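Local coordinates for protein insecticidal Delta-Endotoxin Cry8Ea1 (Bacillus Thuringiensis, PDB 3EB7) that kills insect larvae that feed underground, probably by binding to midgut cells and inserting part of its helical domain into their membrane to form pores, at residues I50-V55 and Y66-A71; G127-L132 and V183-T188; V202-F207 and P261-L266. One frame throughout, in Å; residues are numbered along the deposited sequence. Where two conformers were deposited one is given.

Interaction 1 of 3, residues I50-V55 and Y66-A71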
loop_
_atom_site.group_PDB
_atom_site.type_symbol
_atom_site.label_atom_id
_atom_site.label_comp_id
_atom_site.label_asym_id
_atom_site.label_seq_id
_atom_site.Cartn_x
_atom_site.Cartn_y
_atom_site.Cartn_z
ATOM N N ILE A 50 -11.130 9.656 15.791
ATOM C CA ILE A 50 -9.893 9.998 15.074
ATOM C C ILE A 50 -9.900 9.712 13.544
ATOM O O ILE A 50 -9.385 10.524 12.763
ATOM C CB ILE A 50 -8.679 9.362 15.810
ATOM C CG1 ILE A 50 -8.590 9.965 17.223
ATOM C CG2 ILE A 50 -7.340 9.549 15.024
ATOM C CD1 ILE A 50 -7.664 9.215 18.167
ATOM N N PHE A 51 -10.466 8.584 13.127
ATOM C CA PHE A 51 -10.682 8.256 11.709
ATOM C C PHE A 51 -11.601 9.261 10.997
ATOM O O PHE A 51 -11.387 9.608 9.820
ATOM C CB PHE A 51 -11.228 6.810 11.538
ATOM C CG PHE A 51 -10.201 5.728 11.798
ATOM C CD1 PHE A 51 -10.401 4.780 12.788
ATOM C CD2 PHE A 51 -9.033 5.647 11.024
ATOM C CE1 PHE A 51 -9.444 3.767 13.038
ATOM C CE2 PHE A 51 -8.072 4.633 11.244
ATOM C CZ PHE A 51 -8.276 3.709 12.260
ATOM N N MET A 52 -12.617 9.733 11.714
ATOM C CA MET A 52 -13.537 10.712 11.158
ATOM C C MET A 52 -12.856 12.069 11.019
ATOM O O MET A 52 -12.927 12.718 9.960
ATOM C CB MET A 52 -14.778 10.844 12.033
ATOM C CG MET A 52 -15.607 9.607 12.111
ATOM S SD MET A 52 -17.138 9.951 13.059
ATOM C CE MET A 52 -17.798 8.277 13.204
ATOM N N GLU A 53 -12.186 12.492 12.081
ATOM C CA GLU A 53 -11.436 13.745 12.068
ATOM C C GLU A 53 -10.393 13.794 10.948
ATOM O O GLU A 53 -10.206 14.833 10.289
ATOM C CB GLU A 53 -10.792 14.004 13.435
ATOM C CG GLU A 53 -11.818 14.179 14.563
ATOM C CD GLU A 53 -11.176 14.490 15.935
ATOM O OE1 GLU A 53 -9.937 14.600 16.046
ATOM O OE2 GLU A 53 -11.916 14.623 16.932
ATOM N N GLN A 54 -9.712 12.680 10.738
ATOM C CA GLN A 54 -8.763 12.561 9.626
ATOM C C GLN A 54 -9.372 12.963 8.272
ATOM O O GLN A 54 -8.909 13.873 7.620
ATOM C CB GLN A 54 -8.224 11.118 9.544
ATOM C CG GLN A 54 -7.318 10.911 8.372
ATOM C CD GLN A 54 -7.087 9.441 8.046
ATOM O OE1 GLN A 54 -6.041 9.092 7.490
ATOM N NE2 GLN A 54 -8.043 8.582 8.392
ATOM N N VAL A 55 -10.420 12.267 7.850
ATOM C CA VAL A 55 -10.924 12.459 6.497
ATOM C C VAL A 55 -11.653 13.809 6.414
ATOM O O VAL A 55 -11.582 14.464 5.405
ATOM C CB VAL A 55 -11.727 11.221 6.022
ATOM C CG1 VAL A 55 -12.081 11.303 4.518
ATOM C CG2 VAL A 55 -10.877 9.944 6.270
ATOM N N TYR A 66 -25.698 14.249 13.996
ATOM C CA TYR A 66 -26.520 13.097 14.166
ATOM C C TYR A 66 -25.774 11.871 13.679
ATOM O O TYR A 66 -25.743 10.861 14.389
ATOM C CB TYR A 66 -27.814 13.256 13.379
ATOM C CG TYR A 66 -28.806 12.157 13.666
ATOM C CD1 TYR A 66 -29.884 12.371 14.543
ATOM C CD2 TYR A 66 -28.689 10.900 13.045
ATOM C CE1 TYR A 66 -30.830 11.349 14.820
ATOM C CE2 TYR A 66 -29.624 9.876 13.311
ATOM C CZ TYR A 66 -30.684 10.113 14.204
ATOM O OH TYR A 66 -31.594 9.103 14.460
ATOM N N ALA A 67 -25.217 11.957 12.457
ATOM C CA ALA A 67 -24.456 10.846 11.848
ATOM C C ALA A 67 -23.181 10.506 12.655
ATOM O O ALA A 67 -22.860 9.338 12.831
ATOM C CB ALA A 67 -24.107 11.146 10.382
ATOM N N ARG A 68 -22.477 11.524 13.151
ATOM C CA ARG A 68 -21.304 11.274 13.981
ATOM C C ARG A 68 -21.675 10.565 15.295
ATOM O O ARG A 68 -21.061 9.522 15.655
ATOM C CB ARG A 68 -20.542 12.562 14.281
ATOM C CG ARG A 68 -19.337 12.350 15.214
ATOM C CD ARG A 68 -18.640 13.668 15.631
ATOM N NE ARG A 68 -18.732 14.701 14.606
ATOM C CZ ARG A 68 -17.821 14.922 13.649
ATOM N NH1 ARG A 68 -16.687 14.208 13.577
ATOM N NH2 ARG A 68 -18.049 15.901 12.779
ATOM N N ALA A 69 -22.655 11.138 16.005
ATOM C CA ALA A 69 -23.098 10.623 17.322
ATOM C C ALA A 69 -23.492 9.153 17.266
ATOM O O ALA A 69 -23.075 8.368 18.130
ATOM C CB ALA A 69 -24.256 11.437 17.877
ATOM N N LYS A 70 -24.283 8.792 16.252
ATOM C CA LYS A 70 -24.752 7.417 16.081
ATOM C C LYS A 70 -23.639 6.412 15.770
ATOM O O LYS A 70 -23.534 5.387 16.436
ATOM C CB LYS A 70 -25.820 7.371 15.008
ATOM C CG LYS A 70 -26.653 6.137 15.010
ATOM C CD LYS A 70 -27.828 6.346 14.021
ATOM C CE LYS A 70 -28.400 5.001 13.546
ATOM N NZ LYS A 70 -29.642 5.143 12.711
ATOM N N ALA A 71 -22.816 6.693 14.767
ATOM C CA ALA A 71 -21.668 5.835 14.431
ATOM C C ALA A 71 -20.755 5.631 15.668
ATOM O O ALA A 71 -20.382 4.528 15.986
ATOM C CB ALA A 71 -20.888 6.436 13.271
#
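Met-52 leaves helix 47-59 with CG anti to the carbonyl carbon (chi1 -64°) and then runs extended to its methyl, whereas Arg-68 of helix 65-93 runs straight through CG and then bends about CG-CD (chi3 -31°). The two chains therefore slide past each other in opposite directions, bridging backbones whose nearest CA atoms, those of Met-52 and Arg-68, are 8.3 Å apart. Midway, Met-52 SD lies alongside Arg-68 CG at 3.9 Å. Beyond it, Met-52 CE reaches the next turn of the partner helix and meets Ala-71 CB at 3.6 Å. In the other direction the guanidinium reaches across to helix 47-59, where Arg-68 NH1 approaches Met-52 CB obliquely at 4.2 Å. No hydrogen bond joins the two segments; the charge is answered close by, through a salt bridge from Arg-68 NH2 to Glu-56 on the same helix as Met-52 and a weak bond to the carbonyl of Ile-63. Ile-63 and Leu-132 also touch Met-52, which is buried while the arginine remains partly exposed. A thioether reaching across to Ala-71 and an arginine held by Glu-56 thus join two consecutive helices, linked by a short loop, in the N-terminal helical bundle characteristic of three-domain Cry toxins.

Interaction 2 of 3, residues G127-L132 and V183-T188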
loop_
_atom_site.group_PDB
_atom_site.type_symbol
_atom_site.label_atom_id
_atom_site.label_comp_id
_atom_site.label_asym_id
_atom_site.label_seq_id
_atom_site.Cartn_x
_atom_site.Cartn_y
_atom_site.Cartn_z
ATOM N N GLY A 127 -24.280 11.347 1.437
ATOM C CA GLY A 127 -23.683 12.686 1.601
ATOM C C GLY A 127 -22.387 12.712 2.412
ATOM O O GLY A 127 -21.732 13.741 2.442
ATOM N N TYR A 128 -22.022 11.576 3.042
ATOM C CA TYR A 128 -20.897 11.473 3.993
ATOM C C TYR A 128 -20.055 10.233 3.766
ATOM O O TYR A 128 -19.248 9.863 4.601
ATOM C CB TYR A 128 -21.394 11.498 5.457
ATOM C CG TYR A 128 -22.222 12.741 5.763
ATOM C CD1 TYR A 128 -23.602 12.659 5.927
ATOM C CD2 TYR A 128 -21.625 13.990 5.847
ATOM C CE1 TYR A 128 -24.380 13.786 6.181
ATOM C CE2 TYR A 128 -22.383 15.136 6.084
ATOM C CZ TYR A 128 -23.764 15.023 6.238
ATOM O OH TYR A 128 -24.512 16.146 6.491
ATOM N N GLU A 129 -20.233 9.586 2.627
ATOM C CA GLU A 129 -19.529 8.359 2.337
ATOM C C GLU A 129 -18.014 8.543 2.394
ATOM O O GLU A 129 -17.312 7.654 2.831
ATOM C CB GLU A 129 -19.938 7.851 0.958
ATOM C CG GLU A 129 -21.419 7.570 0.813
ATOM C CD GLU A 129 -22.208 8.737 0.226
ATOM O OE1 GLU A 129 -21.748 9.917 0.233
ATOM O OE2 GLU A 129 -23.321 8.449 -0.257
ATOM N N VAL A 130 -17.528 9.687 1.920
ATOM C CA VAL A 130 -16.098 10.022 1.959
ATOM C C VAL A 130 -15.577 10.345 3.391
ATOM O O VAL A 130 -14.694 9.643 3.911
ATOM C CB VAL A 130 -15.749 11.174 0.986
ATOM C CG1 VAL A 130 -14.244 11.550 1.089
ATOM C CG2 VAL A 130 -16.165 10.821 -0.479
ATOM N N PRO A 131 -16.135 11.378 4.052
ATOM C CA PRO A 131 -15.565 11.614 5.387
ATOM C C PRO A 131 -15.627 10.376 6.323
ATOM O O PRO A 131 -14.826 10.275 7.252
ATOM C CB PRO A 131 -16.404 12.782 5.941
ATOM C CG PRO A 131 -17.658 12.772 5.105
ATOM C CD PRO A 131 -17.228 12.311 3.744
ATOM N N LEU A 132 -16.549 9.449 6.048
ATOM C CA LEU A 132 -16.681 8.212 6.843
ATOM C C LEU A 132 -15.941 7.000 6.268
ATOM O O LEU A 132 -16.078 5.906 6.788
ATOM C CB LEU A 132 -18.159 7.840 7.039
ATOM C CG LEU A 132 -19.064 8.741 7.890
ATOM C CD1 LEU A 132 -20.541 8.437 7.507
ATOM C CD2 LEU A 132 -18.845 8.575 9.426
ATOM N N VAL A 183 -12.888 1.473 -3.130
ATOM C CA VAL A 183 -12.250 1.971 -4.348
ATOM C C VAL A 183 -13.069 3.135 -4.914
ATOM O O VAL A 183 -12.528 4.209 -5.165
ATOM C CB VAL A 183 -12.024 0.816 -5.380
ATOM C CG1 VAL A 183 -11.523 1.365 -6.747
ATOM C CG2 VAL A 183 -11.056 -0.239 -4.776
ATOM N N GLN A 184 -14.373 2.933 -5.039
ATOM C CA GLN A 184 -15.269 3.964 -5.570
ATOM C C GLN A 184 -15.204 5.316 -4.855
ATOM O O GLN A 184 -14.971 6.347 -5.496
ATOM C CB GLN A 184 -16.739 3.464 -5.633
ATOM C CG GLN A 184 -17.705 4.598 -6.016
ATOM C CD GLN A 184 -19.189 4.260 -5.815
ATOM O OE1 GLN A 184 -19.591 3.094 -5.752
ATOM N NE2 GLN A 184 -20.008 5.310 -5.713
ATOM N N TRP A 185 -15.420 5.308 -3.534
ATOM C CA TRP A 185 -15.372 6.522 -2.717
ATOM C C TRP A 185 -13.981 7.059 -2.522
ATOM O O TRP A 185 -13.822 8.263 -2.397
ATOM C CB TRP A 185 -16.118 6.324 -1.405
ATOM C CG TRP A 185 -17.594 6.156 -1.723
ATOM C CD1 TRP A 185 -18.287 4.983 -1.749
ATOM C CD2 TRP A 185 -18.513 7.175 -2.143
ATOM N NE1 TRP A 185 -19.598 5.206 -2.109
ATOM C CE2 TRP A 185 -19.768 6.539 -2.371
ATOM C CE3 TRP A 185 -18.411 8.561 -2.346
ATOM C CZ2 TRP A 185 -20.931 7.246 -2.776
ATOM C CZ3 TRP A 185 -19.594 9.284 -2.772
ATOM C CH2 TRP A 185 -20.822 8.611 -2.970
ATOM N N TYR A 186 -12.963 6.192 -2.588
ATOM C CA TYR A 186 -11.585 6.687 -2.698
ATOM C C TYR A 186 -11.412 7.532 -3.971
ATOM O O TYR A 186 -10.872 8.626 -3.897
ATOM C CB TYR A 186 -10.546 5.548 -2.667
ATOM C CG TYR A 186 -9.147 6.043 -3.000
ATOM C CD1 TYR A 186 -8.256 6.458 -1.981
ATOM C CD2 TYR A 186 -8.707 6.091 -4.335
ATOM C CE1 TYR A 186 -6.944 6.939 -2.304
ATOM C CE2 TYR A 186 -7.437 6.554 -4.666
ATOM C CZ TYR A 186 -6.554 6.985 -3.655
ATOM O OH TYR A 186 -5.276 7.407 -4.028
ATOM N N ARG A 187 -11.878 7.028 -5.126
ATOM C CA ARG A 187 -11.785 7.766 -6.394
ATOM C C ARG A 187 -12.572 9.073 -6.376
ATOM O O ARG A 187 -12.045 10.102 -6.733
ATOM C CB ARG A 187 -12.184 6.871 -7.595
ATOM C CG ARG A 187 -11.159 5.699 -7.841
ATOM C CD ARG A 187 -11.657 4.685 -8.871
ATOM N NE ARG A 187 -10.630 3.708 -9.249
ATOM C CZ ARG A 187 -10.872 2.602 -9.956
ATOM N NH1 ARG A 187 -12.105 2.310 -10.337
ATOM N NH2 ARG A 187 -9.891 1.756 -10.221
ATOM N N THR A 188 -13.840 9.028 -5.993
ATOM C CA THR A 188 -14.676 10.225 -5.830
ATOM C C THR A 188 -14.028 11.232 -4.857
ATOM O O THR A 188 -13.884 12.399 -5.187
ATOM C CB THR A 188 -16.086 9.830 -5.326
ATOM O OG1 THR A 188 -16.647 8.854 -6.219
ATOM C CG2 THR A 188 -17.014 11.045 -5.242
#
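The indole of Trp-185 is filled on both faces: Glu-129 CB sits over the centre of one, and the side-chain nitrogen Gln-184 NE2 lies above the other, offset toward the rim. The first is a CH-pi contact, with Glu-129 CB 3.5 Å from the centroid of the Trp-185 six-membered ring and 14° off its normal. From there the glutamate follows the ring. A bend about CB-CG (chi2 95°) turns the chain along the ring, and the carboxylate comes to lie nearly flat on it, the planes 11° apart and Glu-129 CD 3.5 Å from Trp-185 CH2. Near the fused carbons Val-130 CG2 approaches Trp-185 CE3 obliquely at 3.7 Å, where the backbones are also close, Val-130 CA lying 5.9 Å from Trp-185 CA. A carboxylate over the electron-rich face is probably not favoured electrostatically, so the contact rests on the methylenes and on packing; no hydrogen bond crosses it. Within the loop, however, the backbone N-H of Gly-127 makes weak bonds to both carboxylate oxygens, at 3.1 Å from Gly-127 N to Glu-129 OE1 and 3.5 Å to OE2, which would help to hold the group in this orientation. The ring of His-181 also meets Trp-185. Val-130 is buried, resting in addition on Val-55 and Ile-59 of helix 47-59. Stacking of the carboxylate and its methylene on the indole thus joins the loop leading into helix 133-153, probably the central helix of the Cry toxin bundle, to the long helix 161-191.

Interaction 3 of 3, residues V202-F207 and P261-L266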
loop_
_atom_site.group_PDB
_atom_site.type_symbol
_atom_site.label_atom_id
_atom_site.label_comp_id
_atom_site.label_asym_id
_atom_site.label_seq_id
_atom_site.Cartn_x
_atom_site.Cartn_y
_atom_site.Cartn_z
ATOM N N VAL A 202 -1.046 19.927 -3.338
ATOM C CA VAL A 202 -0.595 19.404 -2.012
ATOM C C VAL A 202 -1.733 18.684 -1.260
ATOM O O VAL A 202 -1.539 17.587 -0.718
ATOM C CB VAL A 202 0.042 20.538 -1.144
ATOM C CG1 VAL A 202 0.420 20.033 0.263
ATOM C CG2 VAL A 202 1.242 21.102 -1.833
ATOM N N GLU A 203 -2.919 19.279 -1.282
ATOM C CA GLU A 203 -4.112 18.726 -0.632
ATOM C C GLU A 203 -4.572 17.431 -1.276
ATOM O O GLU A 203 -4.882 16.430 -0.604
ATOM C CB GLU A 203 -5.240 19.768 -0.645
ATOM C CG GLU A 203 -4.835 21.047 0.131
ATOM C CD GLU A 203 -5.746 22.268 -0.115
ATOM O OE1 GLU A 203 -5.571 23.253 0.614
ATOM O OE2 GLU A 203 -6.619 22.266 -1.008
ATOM N N TYR A 204 -4.586 17.450 -2.600
ATOM C CA TYR A 204 -5.036 16.314 -3.390
ATOM C C TYR A 204 -4.082 15.129 -3.155
ATOM O O TYR A 204 -4.494 14.017 -2.878
ATOM C CB TYR A 204 -5.036 16.795 -4.865
ATOM C CG TYR A 204 -5.236 15.755 -5.928
ATOM C CD1 TYR A 204 -4.149 15.035 -6.444
ATOM C CD2 TYR A 204 -6.516 15.485 -6.420
ATOM C CE1 TYR A 204 -4.326 14.080 -7.451
ATOM C CE2 TYR A 204 -6.713 14.556 -7.409
ATOM C CZ TYR A 204 -5.618 13.854 -7.941
ATOM O OH TYR A 204 -5.846 12.912 -8.948
ATOM N N ASN A 205 -2.785 15.382 -3.262
ATOM C CA ASN A 205 -1.803 14.364 -3.013
ATOM C C ASN A 205 -1.744 13.846 -1.555
ATOM O O ASN A 205 -1.440 12.689 -1.327
ATOM C CB ASN A 205 -0.455 14.883 -3.454
ATOM C CG ASN A 205 0.611 13.862 -3.269
ATOM O OD1 ASN A 205 0.612 12.821 -3.952
ATOM N ND2 ASN A 205 1.493 14.097 -2.291
ATOM N N ARG A 206 -2.051 14.705 -0.582
ATOM C CA ARG A 206 -2.150 14.291 0.822
ATOM C C ARG A 206 -3.317 13.304 1.023
ATOM O O ARG A 206 -3.182 12.319 1.773
ATOM C CB ARG A 206 -2.277 15.532 1.753
ATOM C CG ARG A 206 -2.214 15.238 3.271
ATOM C CD ARG A 206 -2.404 16.513 4.125
ATOM N NE ARG A 206 -3.719 17.133 3.899
ATOM C CZ ARG A 206 -3.924 18.401 3.536
ATOM N NH1 ARG A 206 -2.903 19.258 3.374
ATOM N NH2 ARG A 206 -5.165 18.817 3.357
ATOM N N PHE A 207 -4.458 13.554 0.362
ATOM C CA PHE A 207 -5.632 12.640 0.462
ATOM C C PHE A 207 -5.240 11.317 -0.185
ATOM O O PHE A 207 -5.440 10.267 0.407
ATOM C CB PHE A 207 -6.842 13.225 -0.268
ATOM C CG PHE A 207 -8.052 12.296 -0.323
ATOM C CD1 PHE A 207 -9.139 12.494 0.529
ATOM C CD2 PHE A 207 -8.113 11.241 -1.243
ATOM C CE1 PHE A 207 -10.279 11.615 0.482
ATOM C CE2 PHE A 207 -9.198 10.368 -1.272
ATOM C CZ PHE A 207 -10.284 10.566 -0.421
ATOM N N PRO A 261 4.074 26.314 -10.367
ATOM C CA PRO A 261 3.287 25.811 -11.517
ATOM C C PRO A 261 1.853 25.321 -11.153
ATOM O O PRO A 261 1.544 25.057 -10.000
ATOM C CB PRO A 261 4.133 24.626 -12.042
ATOM C CG PRO A 261 5.434 24.765 -11.435
ATOM C CD PRO A 261 5.303 25.529 -10.168
ATOM N N SER A 262 1.014 25.182 -12.155
ATOM C CA SER A 262 -0.334 24.695 -11.991
ATOM C C SER A 262 -0.341 23.295 -11.404
ATOM O O SER A 262 0.688 22.604 -11.415
ATOM C CB SER A 262 -1.008 24.625 -13.349
ATOM O OG SER A 262 -0.322 23.665 -14.129
ATOM N N PHE A 263 -1.518 22.918 -10.893
ATOM C CA PHE A 263 -1.885 21.559 -10.533
ATOM C C PHE A 263 -1.388 20.494 -11.542
ATOM O O PHE A 263 -0.658 19.546 -11.153
ATOM C CB PHE A 263 -3.409 21.437 -10.407
ATOM C CG PHE A 263 -3.865 20.120 -9.806
ATOM C CD1 PHE A 263 -4.217 20.046 -8.454
ATOM C CD2 PHE A 263 -3.922 18.956 -10.573
ATOM C CE1 PHE A 263 -4.621 18.844 -7.891
ATOM C CE2 PHE A 263 -4.318 17.739 -10.018
ATOM C CZ PHE A 263 -4.677 17.685 -8.672
ATOM N N ASN A 264 -1.821 20.635 -12.807
ATOM C CA ASN A 264 -1.481 19.665 -13.857
ATOM C C ASN A 264 0.011 19.586 -14.080
ATOM O O ASN A 264 0.544 18.487 -14.334
ATOM C CB ASN A 264 -2.172 19.944 -15.184
ATOM C CG ASN A 264 -3.686 19.757 -15.120
ATOM O OD1 ASN A 264 -4.212 18.989 -14.310
ATOM N ND2 ASN A 264 -4.397 20.460 -16.003
ATOM N N THR A 265 0.698 20.719 -14.013
ATOM C CA THR A 265 2.156 20.695 -14.161
ATOM C C THR A 265 2.811 19.888 -13.015
ATOM O O THR A 265 3.724 19.114 -13.253
ATOM C CB THR A 265 2.704 22.117 -14.174
ATOM O OG1 THR A 265 1.971 22.909 -15.129
ATOM C CG2 THR A 265 4.175 22.145 -14.483
ATOM N N LEU A 266 2.344 20.069 -11.779
ATOM C CA LEU A 266 2.859 19.295 -10.632
ATOM C C LEU A 266 2.554 17.794 -10.736
ATOM O O LEU A 266 3.429 16.973 -10.466
ATOM C CB LEU A 266 2.342 19.834 -9.289
ATOM C CG LEU A 266 2.777 21.264 -8.941
ATOM C CD1 LEU A 266 2.502 21.516 -7.480
ATOM C CD2 LEU A 266 4.325 21.494 -9.252
#
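Phe-263 drives its edge into the face of Tyr-204, and nearly all the close packing of this contact is in that one pair. Phe-263 CZ stands over the centre of the tyrosine ring, 3.4 Å from Tyr-204 CG, with the ring centroids 4.8 Å apart and the planes at 79°: a T-shaped stack. A neighbouring edge atom, Phe-263 CE1, also meets Tyr-204 CB at 3.7 Å, so the phenyl edge bears on the root of the tyrosine as well as on its ring. Both side chains have CG anti to the backbone N (chi1 170° for Tyr-204, -170° for Phe-263), which sends each ring out from its helix to cross the other at about a right angle. Phe-263 makes a second edge-to-face pair with Trp-201, and Tyr-204 also rests on Leu-190 of helix 161-191. Elsewhere the two segments stand apart. Leu-266 CD1 stays 5.8 Å from Val-202 CG2 and packs instead on Ala-198 and Trp-201. The solvent side is polar: Asn-264 is exposed, with a weak bond to Lys-194, and the N-cap residue Ser-262 shares a hydrogen bond with Thr-265, 2.6 Å between Ser-262 OG and Thr-265 OG1. A backbone hydrogen bond between Phe-263 and Ser-196 further ties the start of helix 263-270 to the loop before helix 198-220. An aromatic edge from the second domain set on a tyrosine of the last bundle helix belongs to the interface between the helical domain and the beta-sheet domain that follows it in three-domain Cry toxins.

Overall arrangement
Interactions 1 and 2 both lie within the helical domain and touch each other, Val-55 CG1 packing 3.2 Å from Val-130 O; interaction 3 alone joins that domain to the next. Helix 47-59 is common ground: it supplies one side of interaction 1 and backs the loop of interaction 2. Interaction 2 also meets interaction 3, where Phe-207 of helix 198-220 lies against the backbone of Tyr-186, on the preceding helix 161-191, and against Val-130 in the loop. Interaction 1 is the most buried of the three and packs a thioether on alkyl carbons, whereas the other two are partly buried and rely on aromatic faces, one receiving a methylene and carboxylate, the other a phenyl edge.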